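Local coordinates for protein obscurin (Homo sapiens, PDB 4C4K) that probably acts as a giant scaffold and signalling protein of muscle, with Rho exchange-factor and protein kinase activities, its first immunoglobulin domain docking onto another protein, at residues P5-R10 against C26-N31; T9-F14 against A86-G91; A22-Q27 against Y60-L65; L65-G70 against V90-D95. All blocks are in the same frame, centred on the assembly; numbering follows the deposited sequence.

Contact 1 of 4, residues P5-R10 against C26-N31; sequences PRFLTR and CQIVGN
Phe7 and Ile28 stand side by side on one face of an antiparallel strand pair, so that Phe7 CD1 lies 3.7 Å from Ile28 CG1. Cys26 SG, held between its backbone N and carbonyl carbon (chi1 53°), meets the same ring at its edge, in plane, 3.6 Å from Phe7 CE1; a small, polarisable sulfur suits that rim. Leu8 lies obliquely across Gln27 and at about a right angle to Val29, its CD1 3.7 Å from Val29 CG1. The extended Gln27, CG anti to N, gives Leu8 its aliphatic stem (CG to Leu8 CD1, 3.8 Å) and sends NE2 in a weak hydrogen bond to Asp58. An alanine here lacks both stem and amide, so Leu8 would probably be less well covered and Asp58 less well held. Leu8 N also bonds Gln27 O at 2.9 Å, from above the carbonyl plane. Arg6 N reaches Val29 O at 2.8 Å, nearly along the C=O axis, and Val29 N returns to Arg6 O at 3.0 Å. Within the immunoglobulin sandwich Phe7 packs on Ala86 and Ala88 of strand 84-92, while Ile28 packs on Val36, Cys77 and Ala79; Arg6 turns away to a salt bridge with an acidic side chain of another protein chain.

Contact 2 of 4, residues T9-F14 against A86-G91; sequences TRPKAF and AFAAVG. With EDO (1,2-ethanediol), chain C.
At one edge of the immunoglobulin beta sandwich, the second half of the first strand runs beside the last strand of the opposite sheet. Strand 12-14 and strand 86-91 point the same way within 25°, but their axes come no nearer than 6.8 Å, too wide for a backbone ladder, so side chains fill the gap. Pro11 and Val90 carry most of the contact; Pro11 CG lies 3.6 Å from Ala88 CB and 3.4 Å from Ala89 O. A compact ring against a methyl suits the space between the two backbones, and proline offers no N-H that would need a partner. Further along, Val90 has CG2 anti to its backbone N, which sends that methyl to the single methyl of Ala13, whose CB is 3.8 Å away. Arg10, bent at chi2 and chi3 and less well ordered, curls onto the carbonyl of the next residue, meeting Pro11 O side-on with two nitrogens, NE at 3.3 Å and NH2 at 3.1 Å, both with the oxygen in the guanidinium plane. A 1,2-ethanediol, probably from the crystallisation liquor, accepts a weak hydrogen bond from Ala13 N. Strand 12-14 itself pairs with strand 22-31, through Lys12 with Ser25 and Phe14 with Thr23. Strand 84-92 pairs inward with strand 73-80, and outward Ala86 to Ala88 form a parallel ladder with a strand of another protein chain, so that sheet continues across the interface.

Contact 3 of 4, residues A22-Q27 against Y60-L65; sequences ATLSCQ and YRLTIL. With EDO (1,2-ethanediol), chain G; EDO (1,2-ethanediol), chain F.
Six backbone hydrogen bonds join the antiparallel segments 22-27 and 60-65, two at each of the pairs Ala22 with Ile64, Leu24 with Leu62 and Cys26 with Tyr60. The bond from Leu62 N to Leu24 O, 2.9 Å long, is nearly straight at 172°, and Tyr60 N meets Cys26 O at 3.0 Å almost along the C=O axis. CA-H...O contacts at the non-hydrogen-bonded positions between them add to the ladder, as from Ser25 CA to Tyr60 O at 3.2 Å. These are the central strands of one sheet of the immunoglobulin sandwich, with strand 3-14 beside one and strand 51-56 beside the other. Among apolar contacts, Leu24 CB lies 4.2 Å from Leu62 CB, on the face turned to Trp38 in the opposite sheet, where apolar side chains suit the core between the sheets. Polar side chains line the other face. Thr23 OG1, anti to its backbone N, shares a hydrogen bond of 3.0 Å with Thr63 OG1 and accepts one of 3.1 Å from Arg61 NH1, lying in the guanidinium plane. Arg61, bent at chi3, spreads one guanidinium face over Ser25 CB, and its NE and NH2 bind a 1,2-ethanediol probably taken from the crystallisation liquor. An alanine here would remove this donor, and Thr23 and Ser25 would probably be less well held and covered. A second ethanediol gives a hydrogen bond to Arg61 O at 2.7 Å.

Contact 4 of 4, residues L65-G70 against V90-D95; sequences LDLALG and VGLQVD. With EDO (1,2-ethanediol), chain H.
Leu67 CG lies anti to its carbonyl carbon (chi1 -66°) and Leu92 CG anti to its backbone N (chi1 179°), and these torsions bring the two leucines tip to tip, CD2 of Leu67 4.0 Å from CD2 of Leu92. Val94 is less relaxed: with chi1 at 0° its CG1 eclipses the backbone N, a strained torsion that places both methyls against the loop. Val94 CG1 lies 3.5 Å from Ala68 O, and Val94 CG2 4.2 Å from Leu67 CB. Leu69 has CG beside its backbone N, and although its CB does not point at the other segment, its tip swings in, placing Leu69 CD2 3.4 Å from Asp95 O and 4.1 Å from Val94 CG2. Segment 65-70 is the loop between strands 59-64 and 73-80 at one end of the immunoglobulin sandwich, and 90-95 holds the end of strand 84-92 and the tail after it. Leu67 and Leu92 both also rest on Ala22, whose small methyl is consistent with their close approach. Ser72 joins the two pieces, hydrogen-bonding Leu69 O and Val94 N. Gln93 NE2 bonds the carbonyl of the next residue, Val94 O, 3.0 Å away, and Asp95 N binds a 1,2-ethanediol, probably from the crystallisation liquor. Between the two segments the adhesion is therefore mainly apolar, shielding Leu92 and Val94 from water, while direction comes from the Ser72 hydrogen bonds beside it.

Contacts 1 and 3 continue one sheet through strand 22-31, sharing Cys26 and Gln27, with centres 14 Å apart. Contact 2, 11 Å from contact 1 and 9 Å from contact 3, joins that sheet's edge to the opposite one, and Phe7 of contact 1 reaches across to it, CZ 3.6 Å from Ala88 CB. Contact 4 closes one end of the sandwich: Ala22 CB of contact 3 sits 3.8 Å from Leu92 CD1, whereas contact 1 lies across the chain's centre, its own centre 24 Å away. The other protein chain touches contacts 1, 2 and 4 but not contact 3, consistent with a partner that pairs along strand 84-92.

Contact 1 of 4, residues P5-R10 against C26-N31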
loop_
_atom_site.group_PDB
_atom_site.type_symbol
_atom_site.label_atom_id
_atom_site.label_comp_id
_atom_site.label_asym_id
_atom_site.label_seq_id
_atom_site.Cartn_x
_atom_site.Cartn_y
_atom_site.Cartn_z
ATOM N N PRO A 5 -10.718 -6.255 3.957
ATOM C CA PRO A 5 -10.640 -4.983 3.251
ATOM C C PRO A 5 -9.863 -5.039 1.966
ATOM O O PRO A 5 -8.955 -5.863 1.827
ATOM C CB PRO A 5 -9.991 -4.029 4.271
ATOM C CG PRO A 5 -10.211 -4.675 5.597
ATOM C CD PRO A 5 -10.122 -6.146 5.306
ATOM N N ARG A 6 -10.252 -4.170 1.021
ATOM C CA ARG A 6 -9.617 -4.073 -0.284
ATOM C C ARG A 6 -9.555 -2.630 -0.761
ATOM O O ARG A 6 -10.526 -1.904 -0.635
ATOM C CB ARG A 6 -10.410 -4.934 -1.313
ATOM C CG ARG A 6 -9.782 -4.919 -2.706
ATOM C CD ARG A 6 -10.761 -5.092 -3.850
ATOM N NE ARG A 6 -11.014 -6.503 -4.157
ATOM C CZ ARG A 6 -10.127 -7.332 -4.697
ATOM N NH1 ARG A 6 -8.899 -6.909 -4.980
ATOM N NH2 ARG A 6 -10.454 -8.590 -4.950
ATOM N N PHE A 7 -8.417 -2.231 -1.331
ATOM C CA PHE A 7 -8.259 -0.938 -1.985
ATOM C C PHE A 7 -8.794 -1.092 -3.413
ATOM O O PHE A 7 -8.240 -1.872 -4.192
ATOM C CB PHE A 7 -6.789 -0.525 -2.025
ATOM C CG PHE A 7 -6.241 -0.050 -0.705
ATOM C CD1 PHE A 7 -6.305 1.288 -0.351
ATOM C CD2 PHE A 7 -5.634 -0.941 0.175
ATOM C CE1 PHE A 7 -5.764 1.734 0.857
ATOM C CE2 PHE A 7 -5.114 -0.497 1.399
ATOM C CZ PHE A 7 -5.206 0.829 1.744
ATOM N N LEU A 8 -9.918 -0.439 -3.719
ATOM C CA LEU A 8 -10.501 -0.451 -5.062
ATOM C C LEU A 8 -9.595 0.339 -6.035
ATOM O O LEU A 8 -9.470 -0.048 -7.195
ATOM C CB LEU A 8 -11.918 0.157 -5.057
ATOM C CG LEU A 8 -13.079 -0.703 -4.517
ATOM C CD1 LEU A 8 -14.317 0.144 -4.331
ATOM C CD2 LEU A 8 -13.412 -1.839 -5.444
ATOM N N THR A 9 -8.961 1.443 -5.564
ATOM C CA THR A 9 -8.047 2.253 -6.392
ATOM C C THR A 9 -6.728 2.548 -5.654
ATOM O O THR A 9 -6.687 2.551 -4.435
ATOM C CB THR A 9 -8.718 3.554 -6.899
ATOM O OG1 THR A 9 -9.237 4.308 -5.803
ATOM C CG2 THR A 9 -9.794 3.308 -7.948
ATOM N N ARG A 10 -5.663 2.811 -6.392
ATOM C CA ARG A 10 -4.357 3.137 -5.827
ATOM C C ARG A 10 -4.424 4.373 -4.906
ATOM O O ARG A 10 -5.157 5.317 -5.235
ATOM C CB ARG A 10 -3.309 3.336 -6.946
ATOM C CG ARG A 10 -3.737 4.211 -8.119
ATOM C CD ARG A 10 -2.562 4.995 -8.703
ATOM N NE ARG A 10 -1.821 5.706 -7.657
ATOM C CZ ARG A 10 -0.605 6.222 -7.798
ATOM N NH1 ARG A 10 0.039 6.117 -8.956
ATOM N NH2 ARG A 10 -0.013 6.826 -6.777
ATOM N N CYS A 26 -7.928 7.528 -0.995
ATOM C CA CYS A 26 -8.126 6.192 -1.548
ATOM C C CYS A 26 -9.521 5.669 -1.284
ATOM O O CYS A 26 -10.214 6.139 -0.388
ATOM C CB CYS A 26 -7.063 5.214 -1.075
ATOM S SG CYS A 26 -6.885 5.167 0.707
ATOM N N GLN A 27 -9.919 4.691 -2.074
ATOM C CA GLN A 27 -11.211 4.062 -2.008
ATOM C C GLN A 27 -11.017 2.675 -1.445
ATOM O O GLN A 27 -10.228 1.889 -1.983
ATOM C CB GLN A 27 -11.823 4.012 -3.403
ATOM C CG GLN A 27 -13.299 3.666 -3.358
ATOM C CD GLN A 27 -13.980 3.883 -4.673
ATOM O OE1 GLN A 27 -13.348 3.974 -5.731
ATOM N NE2 GLN A 27 -15.292 3.972 -4.625
ATOM N N ILE A 28 -11.681 2.402 -0.313
ATOM C CA ILE A 28 -11.531 1.142 0.428
ATOM C C ILE A 28 -12.907 0.533 0.739
ATOM O O ILE A 28 -13.778 1.241 1.229
ATOM C CB ILE A 28 -10.741 1.390 1.761
ATOM C CG1 ILE A 28 -9.355 2.052 1.540
ATOM C CG2 ILE A 28 -10.614 0.098 2.568
ATOM C CD1 ILE A 28 -8.782 2.790 2.758
ATOM N N VAL A 29 -13.054 -0.795 0.567
ATOM C CA VAL A 29 -14.291 -1.524 0.888
ATOM C C VAL A 29 -13.951 -2.725 1.769
ATOM O O VAL A 29 -12.816 -3.199 1.741
ATOM C CB VAL A 29 -15.127 -1.949 -0.363
ATOM C CG1 VAL A 29 -15.765 -0.739 -1.063
ATOM C CG2 VAL A 29 -14.311 -2.808 -1.339
ATOM N N GLY A 30 -14.934 -3.190 2.529
ATOM C CA GLY A 30 -14.805 -4.331 3.417
ATOM C C GLY A 30 -16.093 -4.563 4.160
ATOM O O GLY A 30 -16.909 -3.647 4.274
ATOM N N ASN A 31 -16.303 -5.797 4.633
ATOM C CA ASN A 31 -17.518 -6.128 5.369
ATOM C C ASN A 31 -17.154 -6.941 6.622
ATOM O O ASN A 31 -16.676 -8.068 6.475
ATOM C CB ASN A 31 -18.537 -6.832 4.455
ATOM C CG ASN A 31 -19.884 -7.087 5.085
ATOM O OD1 ASN A 31 -20.297 -6.435 6.051
ATOM N ND2 ASN A 31 -20.613 -8.039 4.526
#

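Contact 2 of 4, residues T9-F14 against A86-G91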
loop_
_atom_site.group_PDB
_atom_site.type_symbol
_atom_site.label_atom_id
_atom_site.label_comp_id
_atom_site.label_asym_id
_atom_site.label_seq_id
_atom_site.Cartn_x
_atom_site.Cartn_y
_atom_site.Cartn_z
ATOM N N THR A 9 -8.961 1.443 -5.564
ATOM C CA THR A 9 -8.047 2.253 -6.392
ATOM C C THR A 9 -6.728 2.548 -5.654
ATOM O O THR A 9 -6.687 2.551 -4.435
ATOM C CB THR A 9 -8.718 3.554 -6.899
ATOM O OG1 THR A 9 -9.237 4.308 -5.803
ATOM C CG2 THR A 9 -9.794 3.308 -7.948
ATOM N N ARG A 10 -5.663 2.811 -6.392
ATOM C CA ARG A 10 -4.357 3.137 -5.827
ATOM C C ARG A 10 -4.424 4.373 -4.906
ATOM O O ARG A 10 -5.157 5.317 -5.235
ATOM C CB ARG A 10 -3.309 3.336 -6.946
ATOM C CG ARG A 10 -3.737 4.211 -8.119
ATOM C CD ARG A 10 -2.562 4.995 -8.703
ATOM N NE ARG A 10 -1.821 5.706 -7.657
ATOM C CZ ARG A 10 -0.605 6.222 -7.798
ATOM N NH1 ARG A 10 0.039 6.117 -8.956
ATOM N NH2 ARG A 10 -0.013 6.826 -6.777
ATOM N N PRO A 11 -3.703 4.396 -3.749
ATOM C CA PRO A 11 -3.717 5.617 -2.916
ATOM C C PRO A 11 -3.053 6.728 -3.707
ATOM O O PRO A 11 -2.128 6.467 -4.481
ATOM C CB PRO A 11 -2.900 5.235 -1.680
ATOM C CG PRO A 11 -2.026 4.105 -2.139
ATOM C CD PRO A 11 -2.759 3.383 -3.224
ATOM N N LYS A 12 -3.590 7.938 -3.617
ATOM C CA LYS A 12 -3.034 9.011 -4.433
ATOM C C LYS A 12 -2.701 10.228 -3.602
ATOM O O LYS A 12 -3.471 10.572 -2.709
ATOM C CB LYS A 12 -4.030 9.388 -5.530
ATOM C CG LYS A 12 -4.273 8.303 -6.580
ATOM C CD LYS A 12 -5.544 8.549 -7.381
ATOM C CE LYS A 12 -5.779 7.428 -8.358
ATOM N NZ LYS A 12 -7.225 7.207 -8.611
ATOM N N ALA A 13 -1.600 10.912 -3.927
ATOM C CA ALA A 13 -1.210 12.150 -3.256
ATOM C C ALA A 13 -1.296 13.303 -4.248
ATOM O O ALA A 13 -0.652 13.272 -5.299
ATOM C CB ALA A 13 0.190 12.038 -2.670
ATOM N N PHE A 14 -2.123 14.291 -3.938
ATOM C CA PHE A 14 -2.366 15.434 -4.816
ATOM C C PHE A 14 -1.729 16.695 -4.267
ATOM O O PHE A 14 -1.947 17.046 -3.118
ATOM C CB PHE A 14 -3.882 15.662 -5.001
ATOM C CG PHE A 14 -4.647 14.483 -5.579
ATOM C CD1 PHE A 14 -5.180 13.505 -4.749
ATOM C CD2 PHE A 14 -4.831 14.357 -6.950
ATOM C CE1 PHE A 14 -5.869 12.413 -5.280
ATOM C CE2 PHE A 14 -5.550 13.284 -7.481
ATOM C CZ PHE A 14 -6.052 12.310 -6.642
ATOM N N ALA A 86 -5.718 -4.348 5.125
ATOM C CA ALA A 86 -5.145 -3.957 3.853
ATOM C C ALA A 86 -4.210 -2.778 4.080
ATOM O O ALA A 86 -4.527 -1.871 4.861
ATOM C CB ALA A 86 -6.252 -3.587 2.861
ATOM N N PHE A 87 -3.044 -2.789 3.397
ATOM C CA PHE A 87 -2.057 -1.709 3.478
ATOM C C PHE A 87 -1.696 -1.211 2.071
ATOM O O PHE A 87 -1.588 -2.017 1.161
ATOM C CB PHE A 87 -0.768 -2.210 4.159
ATOM C CG PHE A 87 -0.912 -2.686 5.577
ATOM C CD1 PHE A 87 -1.462 -3.937 5.857
ATOM C CD2 PHE A 87 -0.416 -1.929 6.632
ATOM C CE1 PHE A 87 -1.600 -4.381 7.172
ATOM C CE2 PHE A 87 -0.538 -2.382 7.951
ATOM C CZ PHE A 87 -1.123 -3.610 8.207
ATOM N N ALA A 88 -1.446 0.101 1.913
ATOM C CA ALA A 88 -1.013 0.719 0.653
ATOM C C ALA A 88 -0.333 2.013 1.012
ATOM O O ALA A 88 -0.847 2.764 1.828
ATOM C CB ALA A 88 -2.200 0.984 -0.279
ATOM N N ALA A 89 0.840 2.267 0.433
ATOM C CA ALA A 89 1.596 3.456 0.761
ATOM C C ALA A 89 1.632 4.424 -0.398
ATOM O O ALA A 89 1.344 4.057 -1.534
ATOM C CB ALA A 89 3.010 3.073 1.189
ATOM N N VAL A 90 1.935 5.669 -0.095
ATOM C CA VAL A 90 2.057 6.749 -1.084
ATOM C C VAL A 90 3.114 7.717 -0.547
ATOM O O VAL A 90 3.203 7.925 0.670
ATOM C CB VAL A 90 0.676 7.434 -1.371
ATOM C CG1 VAL A 90 0.158 8.223 -0.156
ATOM C CG2 VAL A 90 0.726 8.315 -2.633
ATOM N N GLY A 91 3.917 8.256 -1.451
ATOM C CA GLY A 91 4.974 9.211 -1.142
ATOM C C GLY A 91 4.513 10.639 -1.352
ATOM O O GLY A 91 3.648 10.921 -2.192
HETATM C C1 EDO C . 0.153 10.302 -6.891
HETATM O O1 EDO C . 0.792 9.712 -5.772
HETATM C C2 EDO C . 0.999 11.481 -7.421
HETATM O O2 EDO C . 2.268 11.004 -7.826
#

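Contact 3 of 4, residues A22-Q27 against Y60-L65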
loop_
_atom_site.group_PDB
_atom_site.type_symbol
_atom_site.label_atom_id
_atom_site.label_comp_id
_atom_site.label_asym_id
_atom_site.label_seq_id
_atom_site.Cartn_x
_atom_site.Cartn_y
_atom_site.Cartn_z
ATOM N N ALA A 22 -1.551 19.562 0.610
ATOM C CA ALA A 22 -1.626 18.296 -0.083
ATOM C C ALA A 22 -2.856 17.534 0.384
ATOM O O ALA A 22 -3.311 17.729 1.494
ATOM C CB ALA A 22 -0.365 17.472 0.179
ATOM N N THR A 23 -3.377 16.656 -0.462
ATOM C CA THR A 23 -4.471 15.771 -0.099
ATOM C C THR A 23 -4.139 14.400 -0.607
ATOM O O THR A 23 -3.622 14.240 -1.716
ATOM C CB THR A 23 -5.879 16.330 -0.407
ATOM O OG1 THR A 23 -6.837 15.508 0.240
ATOM C CG2 THR A 23 -6.187 16.387 -1.876
ATOM N N LEU A 24 -4.365 13.419 0.258
ATOM C CA LEU A 24 -4.098 12.004 0.060
ATOM C C LEU A 24 -5.434 11.302 0.178
ATOM O O LEU A 24 -6.176 11.544 1.129
ATOM C CB LEU A 24 -3.123 11.514 1.167
ATOM C CG LEU A 24 -1.580 11.737 0.950
ATOM C CD1 LEU A 24 -1.200 13.199 0.719
ATOM C CD2 LEU A 24 -0.792 11.208 2.112
ATOM N N SER A 25 -5.773 10.468 -0.805
ATOM C CA SER A 25 -7.050 9.756 -0.776
ATOM C C SER A 25 -6.976 8.373 -1.391
ATOM O O SER A 25 -6.086 8.082 -2.205
ATOM C CB SER A 25 -8.138 10.567 -1.485
ATOM O OG SER A 25 -7.858 10.608 -2.870
ATOM N N CYS A 26 -7.928 7.528 -0.995
ATOM C CA CYS A 26 -8.126 6.192 -1.548
ATOM C C CYS A 26 -9.521 5.669 -1.284
ATOM O O CYS A 26 -10.214 6.139 -0.388
ATOM C CB CYS A 26 -7.063 5.214 -1.075
ATOM S SG CYS A 26 -6.885 5.167 0.707
ATOM N N GLN A 27 -9.919 4.691 -2.074
ATOM C CA GLN A 27 -11.211 4.062 -2.008
ATOM C C GLN A 27 -11.017 2.675 -1.445
ATOM O O GLN A 27 -10.228 1.889 -1.983
ATOM C CB GLN A 27 -11.823 4.012 -3.403
ATOM C CG GLN A 27 -13.299 3.666 -3.358
ATOM C CD GLN A 27 -13.980 3.883 -4.673
ATOM O OE1 GLN A 27 -13.348 3.974 -5.731
ATOM N NE2 GLN A 27 -15.292 3.972 -4.625
ATOM N N TYR A 60 -11.703 7.706 1.631
ATOM C CA TYR A 60 -10.996 8.153 2.847
ATOM C C TYR A 60 -9.908 9.142 2.484
ATOM O O TYR A 60 -9.147 8.916 1.547
ATOM C CB TYR A 60 -10.404 6.953 3.596
ATOM C CG TYR A 60 -11.462 5.965 4.031
ATOM C CD1 TYR A 60 -11.983 5.033 3.135
ATOM C CD2 TYR A 60 -11.943 5.957 5.334
ATOM C CE1 TYR A 60 -12.942 4.104 3.533
ATOM C CE2 TYR A 60 -12.909 5.034 5.744
ATOM C CZ TYR A 60 -13.420 4.123 4.831
ATOM O OH TYR A 60 -14.369 3.208 5.212
ATOM N N ARG A 61 -9.814 10.217 3.257
ATOM C CA ARG A 61 -8.912 11.316 2.967
ATOM C C ARG A 61 -8.060 11.747 4.165
ATOM O O ARG A 61 -8.514 11.768 5.315
ATOM C CB ARG A 61 -9.761 12.505 2.464
ATOM C CG ARG A 61 -8.997 13.730 1.935
ATOM C CD ARG A 61 -9.927 14.749 1.254
ATOM N NE ARG A 61 -10.723 14.079 0.214
ATOM C CZ ARG A 61 -10.271 13.733 -0.989
ATOM N NH1 ARG A 61 -9.053 14.096 -1.381
ATOM N NH2 ARG A 61 -11.053 13.074 -1.832
ATOM N N LEU A 62 -6.813 12.118 3.848
ATOM C CA LEU A 62 -5.854 12.791 4.701
ATOM C C LEU A 62 -5.427 14.065 3.974
ATOM O O LEU A 62 -4.756 13.983 2.948
ATOM C CB LEU A 62 -4.624 11.927 5.034
ATOM C CG LEU A 62 -3.489 12.668 5.820
ATOM C CD1 LEU A 62 -4.035 13.335 7.123
ATOM C CD2 LEU A 62 -2.340 11.730 6.120
ATOM N N THR A 63 -5.811 15.244 4.506
ATOM C CA THR A 63 -5.391 16.514 3.913
ATOM C C THR A 63 -4.339 17.113 4.821
ATOM O O THR A 63 -4.531 17.145 6.025
ATOM C CB THR A 63 -6.585 17.478 3.728
ATOM O OG1 THR A 63 -7.501 16.875 2.821
ATOM C CG2 THR A 63 -6.156 18.842 3.183
ATOM N N ILE A 64 -3.243 17.594 4.249
ATOM C CA ILE A 64 -2.158 18.224 5.027
ATOM C C ILE A 64 -2.108 19.675 4.641
ATOM O O ILE A 64 -1.905 19.976 3.465
ATOM C CB ILE A 64 -0.788 17.493 4.819
ATOM C CG1 ILE A 64 -0.964 15.976 5.068
ATOM C CG2 ILE A 64 0.296 18.088 5.743
ATOM C CD1 ILE A 64 0.221 15.051 4.587
ATOM N N LEU A 65 -2.265 20.577 5.631
ATOM C CA LEU A 65 -2.276 21.996 5.389
ATOM C C LEU A 65 -0.952 22.618 5.762
ATOM O O LEU A 65 -0.271 22.127 6.664
ATOM C CB LEU A 65 -3.406 22.663 6.176
ATOM C CG LEU A 65 -4.853 22.158 5.911
ATOM C CD1 LEU A 65 -5.850 22.982 6.735
ATOM C CD2 LEU A 65 -5.233 22.304 4.421
HETATM C C1 EDO G . -13.739 12.599 2.097
HETATM O O1 EDO G . -13.029 13.815 2.042
HETATM C C2 EDO G . -13.304 11.807 0.880
HETATM O O2 EDO G . -13.530 12.596 -0.295
HETATM C C1 EDO F . -10.594 8.850 7.798
HETATM O O1 EDO F . -11.087 7.928 8.750
HETATM C C2 EDO F . -9.262 8.306 7.252
HETATM O O2 EDO F . -8.789 9.210 6.273
#

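Contact 4 of 4, residues L65-G70 against V90-D95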
loop_
_atom_site.group_PDB
_atom_site.type_symbol
_atom_site.label_atom_id
_atom_site.label_comp_id
_atom_site.label_asym_id
_atom_site.label_seq_id
_atom_site.Cartn_x
_atom_site.Cartn_y
_atom_site.Cartn_z
ATOM N N LEU A 65 -2.265 20.577 5.631
ATOM C CA LEU A 65 -2.276 21.996 5.389
ATOM C C LEU A 65 -0.952 22.618 5.762
ATOM O O LEU A 65 -0.271 22.127 6.664
ATOM C CB LEU A 65 -3.406 22.663 6.176
ATOM C CG LEU A 65 -4.853 22.158 5.911
ATOM C CD1 LEU A 65 -5.850 22.982 6.735
ATOM C CD2 LEU A 65 -5.233 22.304 4.421
ATOM N N ASP A 66 -0.588 23.703 5.076
ATOM C CA ASP A 66 0.626 24.463 5.363
ATOM C C ASP A 66 1.870 23.573 5.405
ATOM O O ASP A 66 2.582 23.548 6.402
ATOM C CB ASP A 66 0.453 25.274 6.666
ATOM C CG ASP A 66 1.299 26.526 6.703
ATOM O OD1 ASP A 66 1.796 26.942 5.622
ATOM O OD2 ASP A 66 1.449 27.111 7.806
ATOM N N LEU A 67 2.085 22.807 4.334
ATOM C CA LEU A 67 3.194 21.853 4.180
ATOM C C LEU A 67 4.535 22.364 4.660
ATOM O O LEU A 67 4.914 23.488 4.357
ATOM C CB LEU A 67 3.348 21.443 2.705
ATOM C CG LEU A 67 2.215 20.643 2.083
ATOM C CD1 LEU A 67 2.374 20.609 0.588
ATOM C CD2 LEU A 67 2.146 19.230 2.679
ATOM N N ALA A 68 5.268 21.503 5.358
ATOM C CA ALA A 68 6.620 21.775 5.835
ATOM C C ALA A 68 7.495 20.693 5.225
ATOM O O ALA A 68 6.991 19.626 4.855
ATOM C CB ALA A 68 6.663 21.687 7.354
ATOM N N LEU A 69 8.790 20.960 5.087
ATOM C CA LEU A 69 9.726 19.983 4.532
ATOM C C LEU A 69 9.665 18.626 5.260
ATOM O O LEU A 69 9.692 17.595 4.600
ATOM C CB LEU A 69 11.150 20.545 4.506
ATOM C CG LEU A 69 11.408 21.721 3.558
ATOM C CD1 LEU A 69 12.784 22.331 3.817
ATOM C CD2 LEU A 69 11.296 21.299 2.093
ATOM N N GLY A 70 9.469 18.663 6.585
ATOM C CA GLY A 70 9.353 17.502 7.467
ATOM C C GLY A 70 8.158 16.604 7.192
ATOM O O GLY A 70 8.134 15.460 7.653
ATOM N N VAL A 90 1.935 5.669 -0.095
ATOM C CA VAL A 90 2.057 6.749 -1.084
ATOM C C VAL A 90 3.114 7.717 -0.547
ATOM O O VAL A 90 3.203 7.925 0.670
ATOM C CB VAL A 90 0.676 7.434 -1.371
ATOM C CG1 VAL A 90 0.158 8.223 -0.156
ATOM C CG2 VAL A 90 0.726 8.315 -2.633
ATOM N N GLY A 91 3.917 8.256 -1.451
ATOM C CA GLY A 91 4.974 9.211 -1.142
ATOM C C GLY A 91 4.513 10.639 -1.352
ATOM O O GLY A 91 3.648 10.921 -2.192
ATOM N N LEU A 92 5.073 11.535 -0.559
ATOM C CA LEU A 92 4.835 12.970 -0.635
ATOM C C LEU A 92 6.192 13.621 -0.542
ATOM O O LEU A 92 6.969 13.311 0.368
ATOM C CB LEU A 92 3.906 13.474 0.505
ATOM C CG LEU A 92 3.609 15.007 0.506
ATOM C CD1 LEU A 92 2.655 15.388 -0.611
ATOM C CD2 LEU A 92 3.010 15.457 1.823
ATOM N N GLN A 93 6.506 14.458 -1.522
ATOM C CA GLN A 93 7.742 15.229 -1.530
ATOM C C GLN A 93 7.356 16.684 -1.539
ATOM O O GLN A 93 6.642 17.132 -2.432
ATOM C CB GLN A 93 8.645 14.882 -2.731
ATOM C CG GLN A 93 9.959 15.685 -2.801
ATOM C CD GLN A 93 10.908 15.438 -1.641
ATOM O OE1 GLN A 93 11.629 14.433 -1.593
ATOM N NE2 GLN A 93 10.949 16.369 -0.691
ATOM N N VAL A 94 7.735 17.403 -0.500
ATOM C CA VAL A 94 7.474 18.831 -0.459
ATOM C C VAL A 94 8.758 19.556 -0.851
ATOM O O VAL A 94 9.838 19.137 -0.427
ATOM C CB VAL A 94 6.645 19.396 0.754
ATOM C CG1 VAL A 94 6.237 18.309 1.744
ATOM C CG2 VAL A 94 7.291 20.597 1.447
ATOM N N ASP A 95 8.647 20.542 -1.763
ATOM C CA ASP A 95 9.780 21.313 -2.284
ATOM C C ASP A 95 9.789 22.728 -1.724
ATOM O O ASP A 95 9.888 22.907 -0.515
ATOM C CB ASP A 95 9.738 21.358 -3.820
ATOM C CG ASP A 95 9.815 20.004 -4.504
ATOM O OD1 ASP A 95 10.757 19.229 -4.196
ATOM O OD2 ASP A 95 8.965 19.736 -5.378
HETATM C C1 EDO H . 4.886 21.318 -4.513
HETATM O O1 EDO H . 3.905 22.039 -3.792
HETATM C C2 EDO H . 5.652 20.436 -3.514
HETATM O O2 EDO H . 6.115 21.244 -2.443
#